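PDB 6LRF: Alr4995 protein from Nostoc sp., which acts as a bifunctional enzyme, an arginine dihydrolase that is also an ornithine cyclodeaminase. Local coordinates for residues A134-G137 against E141-S144; S158-D163 against M306-G311. One frame throughout, in Å; residues are numbered along the deposited sequence.

Contact 1: residues A134-G137 against E141-S144; sequences AGYG and ELDS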
# COMPACT_ATOMS: atom_id res chain seq x y z
N ALA B 134 -27.90 -28.54 -23.72
CA ALA B 134 -26.86 -28.24 -24.70
C ALA B 134 -25.82 -27.27 -24.17
O ALA B 134 -26.18 -26.20 -23.68
CB ALA B 134 -27.47 -27.67 -25.97
N GLY B 135 -24.55 -27.61 -24.33
CA GLY B 135 -23.46 -26.74 -23.90
C GLY B 135 -23.02 -25.74 -24.95
O GLY B 135 -23.26 -25.92 -26.15
N TYR B 136 -22.42 -24.64 -24.50
CA TYR B 136 -21.74 -23.72 -25.41
C TYR B 136 -20.66 -23.06 -24.59
O TYR B 136 -20.66 -23.16 -23.37
CB TYR B 136 -22.69 -22.69 -26.05
CG TYR B 136 -23.23 -21.62 -25.12
CD1 TYR B 136 -24.23 -21.91 -24.21
CD2 TYR B 136 -22.72 -20.33 -25.15
CE1 TYR B 136 -24.73 -20.93 -23.35
CE2 TYR B 136 -23.20 -19.34 -24.30
CZ TYR B 136 -24.21 -19.64 -23.40
OH TYR B 136 -24.70 -18.67 -22.54
N GLY B 137 -19.72 -22.40 -25.26
CA GLY B 137 -18.66 -21.69 -24.57
C GLY B 137 -17.29 -21.92 -25.18
O GLY B 137 -16.45 -21.04 -25.11
N GLU B 141 -21.39 -23.69 -30.78
CA GLU B 141 -21.94 -22.34 -30.79
C GLU B 141 -23.35 -22.28 -30.25
O GLU B 141 -24.17 -23.19 -30.47
CB GLU B 141 -21.94 -21.78 -32.21
CG GLU B 141 -20.57 -21.42 -32.73
CD GLU B 141 -20.11 -20.04 -32.28
OE1 GLU B 141 -20.96 -19.22 -31.86
OE2 GLU B 141 -18.89 -19.78 -32.36
N LEU B 142 -23.64 -21.19 -29.56
CA LEU B 142 -24.96 -20.93 -29.00
C LEU B 142 -26.03 -21.00 -30.08
O LEU B 142 -27.13 -21.53 -29.86
CB LEU B 142 -24.96 -19.55 -28.32
CG LEU B 142 -26.29 -19.09 -27.74
CD1 LEU B 142 -26.81 -20.10 -26.73
CD2 LEU B 142 -26.11 -17.70 -27.10
N ASP B 143 -25.69 -20.50 -31.27
CA ASP B 143 -26.64 -20.50 -32.38
C ASP B 143 -26.99 -21.90 -32.95
O ASP B 143 -27.91 -22.02 -33.75
CB ASP B 143 -26.09 -19.61 -33.49
CG ASP B 143 -26.31 -18.13 -33.22
OD1 ASP B 143 -27.06 -17.80 -32.27
OD2 ASP B 143 -25.74 -17.30 -33.97
N SER B 144 -26.26 -22.94 -32.58
CA SER B 144 -26.63 -24.28 -33.03
C SER B 144 -27.85 -24.82 -32.27
O SER B 144 -28.53 -25.73 -32.74
CB SER B 144 -25.46 -25.26 -32.89
OG SER B 144 -25.15 -25.52 -31.52
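Tyr136 and Leu142 stand side by side, their side chains running the same way, at the point where the chain leaves strand 132-136 and turns toward helix 145-152. This is a strand-to-helix connection in the domain of the guanidine-modifying enzyme (GME) family. One methyl of Leu142 covers the phenol: CD1 sits 4.0 Å from the centroid of the Tyr136 ring and only 9° off the ring normal, a CH-pi contact above the middle of the face. Nearer the backbone, Leu142 CB meets Tyr136 CD2 at 4.0 Å, and Tyr136 CB comes within 3.9 Å of Leu142 N. With CG between the backbone N and the carbonyl carbon (chi1 71°), the Tyr136 ring runs beside Leu142 and turns a face to its CD1, while its hydroxyl is hydrogen-bonded to Gly311 O. Beyond Leu142, Asp143 makes salt bridges to Lys334 and to Arg325 of the second subunit, which places the turn at a subunit interface. The turn itself is tied internally through the carbonyl of Glu141, which accepts two bonds: Ser144 N at 3.0 Å, and Ser144 OG at 2.7 Å, approaching in the carbonyl plane.

Contact 2: residues S158-D163 against M306-G311; sequences SLRLID and MIVDTG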
# COMPACT_ATOMS: atom_id res chain seq x y z
N SER B 158 -29.96 -24.35 -22.65
CA SER B 158 -28.57 -23.97 -22.93
C SER B 158 -27.77 -23.75 -21.65
O SER B 158 -28.22 -23.04 -20.75
CB SER B 158 -28.53 -22.70 -23.78
OG SER B 158 -29.28 -22.87 -24.98
N LEU B 159 -26.59 -24.35 -21.59
CA LEU B 159 -25.68 -24.18 -20.45
C LEU B 159 -24.35 -23.62 -20.92
O LEU B 159 -23.80 -24.09 -21.92
CB LEU B 159 -25.42 -25.51 -19.72
CG LEU B 159 -26.62 -26.27 -19.16
CD1 LEU B 159 -26.16 -27.61 -18.58
CD2 LEU B 159 -27.35 -25.47 -18.09
N ARG B 160 -23.83 -22.61 -20.21
CA ARG B 160 -22.54 -22.04 -20.60
C ARG B 160 -21.38 -22.64 -19.82
O ARG B 160 -21.39 -22.67 -18.58
CB ARG B 160 -22.53 -20.52 -20.42
CG ARG B 160 -21.22 -19.93 -20.92
CD ARG B 160 -21.02 -18.51 -20.48
NE ARG B 160 -19.79 -17.99 -21.06
CZ ARG B 160 -19.30 -16.79 -20.80
NH1 ARG B 160 -19.93 -15.99 -19.96
NH2 ARG B 160 -18.17 -16.41 -21.38
N LEU B 161 -20.39 -23.12 -20.56
CA LEU B 161 -19.16 -23.66 -20.01
C LEU B 161 -18.14 -22.54 -19.87
O LEU B 161 -17.93 -21.80 -20.82
CB LEU B 161 -18.60 -24.76 -20.93
CG LEU B 161 -19.47 -25.99 -21.18
CD1 LEU B 161 -18.99 -26.75 -22.41
CD2 LEU B 161 -19.48 -26.88 -19.94
N ILE B 162 -17.49 -22.46 -18.71
CA ILE B 162 -16.56 -21.35 -18.41
C ILE B 162 -15.17 -21.78 -17.99
O ILE B 162 -14.29 -20.95 -17.81
CB ILE B 162 -17.11 -20.46 -17.28
CG1 ILE B 162 -17.34 -21.30 -16.03
CG2 ILE B 162 -18.41 -19.79 -17.71
CD1 ILE B 162 -17.77 -20.51 -14.83
N ASP B 163 -14.97 -23.09 -17.83
CA ASP B 163 -13.67 -23.65 -17.45
C ASP B 163 -13.09 -24.46 -18.61
O ASP B 163 -13.63 -25.50 -18.99
CB ASP B 163 -13.83 -24.53 -16.20
CG ASP B 163 -12.48 -24.94 -15.60
OD1 ASP B 163 -11.51 -25.19 -16.35
OD2 ASP B 163 -12.39 -25.04 -14.35
N MSE B 306 -18.61 -7.27 -24.12
CA MSE B 306 -19.75 -7.34 -23.21
C MSE B 306 -20.70 -8.45 -23.58
O MSE B 306 -21.18 -9.16 -22.71
CB MSE B 306 -20.51 -6.02 -23.20
CG MSE B 306 -19.87 -4.97 -22.35
SE MSE B 306 -20.67 -3.22 -22.72
CE MSE B 306 -19.84 -2.24 -21.22
N ILE B 307 -21.02 -8.56 -24.86
CA ILE B 307 -21.90 -9.61 -25.35
C ILE B 307 -21.40 -10.98 -24.87
O ILE B 307 -22.10 -11.69 -24.15
CB ILE B 307 -22.00 -9.56 -26.89
CG1 ILE B 307 -22.68 -8.26 -27.34
CG2 ILE B 307 -22.73 -10.78 -27.42
CD1 ILE B 307 -22.77 -8.06 -28.85
N VAL B 308 -20.15 -11.32 -25.20
CA VAL B 308 -19.61 -12.64 -24.84
C VAL B 308 -19.41 -12.83 -23.33
O VAL B 308 -19.67 -13.93 -22.79
CB VAL B 308 -18.26 -12.90 -25.57
CG1 VAL B 308 -17.65 -14.22 -25.13
CG2 VAL B 308 -18.46 -12.88 -27.06
N ASP B 309 -18.96 -11.79 -22.64
CA ASP B 309 -18.70 -11.91 -21.20
C ASP B 309 -19.96 -12.14 -20.39
O ASP B 309 -19.93 -12.82 -19.37
CB ASP B 309 -17.97 -10.66 -20.68
CG ASP B 309 -16.48 -10.67 -21.03
OD1 ASP B 309 -16.05 -11.56 -21.79
OD2 ASP B 309 -15.75 -9.78 -20.54
N THR B 310 -21.07 -11.56 -20.86
CA THR B 310 -22.37 -11.66 -20.19
C THR B 310 -23.07 -13.00 -20.48
O THR B 310 -24.01 -13.40 -19.78
CB THR B 310 -23.28 -10.48 -20.61
OG1 THR B 310 -22.60 -9.24 -20.38
CG2 THR B 310 -24.60 -10.48 -19.83
N GLY B 311 -22.62 -13.71 -21.51
CA GLY B 311 -23.16 -15.04 -21.79
C GLY B 311 -23.83 -15.19 -23.14
O GLY B 311 -24.51 -16.19 -23.39
O HOH W 1 -16.13 -14.44 -21.22
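The guanidinium of Arg160 meets the C-terminal end of helix 299-310 with both a face and an edge. Over one face lies the carbonyl oxygen of Val308, 3.5 Å from Arg160 CZ; it is also close to NH2, but the angle is too poor for a hydrogen bond. At the edge, near the guanidinium plane, sits Asp309 O, to which Arg160 NH1 donates a bond of 3.2 Å with an N-H...O angle of 149°. Seen from the acceptor this bond is less regular, for NH1 stands above the Asp309 carbonyl plane, 65° out of it. A water occupies another position at the edge, in the plane: it accepts from Arg160 NH2 at 2.8 Å and donates to Asp309 OD1 at 2.9 Å. The carboxylate and the guanidinium, which do not touch directly, are thus joined through this water.

Arg160 spans the gap from strand 155-160 by being fully stretched: CG is anti to the backbone N (chi1 -176°) and the chain stays extended as far as NE. The helix it meets ends in a Schellman motif, with Gly311 at positive phi and its N bonded to Val308 O, besides a weak bond to Ile307 O. The Val308 and Asp309 carbonyls belong to the last turn, where the helix dipole would probably favour the positive charge of Arg160. The contact joins strand 155-160 of the mixed sheet to the C-terminal end of helix 299-310. Within the last turn, Thr310 N and Thr310 OG1 reach Met306 O from opposite faces of its carbonyl plane, the hydroxyl at 2.7 Å.

Both contacts rise from neighbouring, parallel strands of one mixed sheet, 132-136 and 155-160, with centres about 10 Å apart. Contact 1 is buried and local, folding a strand end against the turn just after it through apolar and CH-pi packing; contact 2 lies at the surface, brings together segments far apart in sequence, and relies on a charged group, backbone carbonyls and a water. Ala134 O accepts from Leu159 N between the strands at 2.8 Å. Tyr136 belongs to contact 1 but also borders contact 2: its CZ packs 3.5 Å from Arg160 CB, and both residues reach the end of helix 299-310.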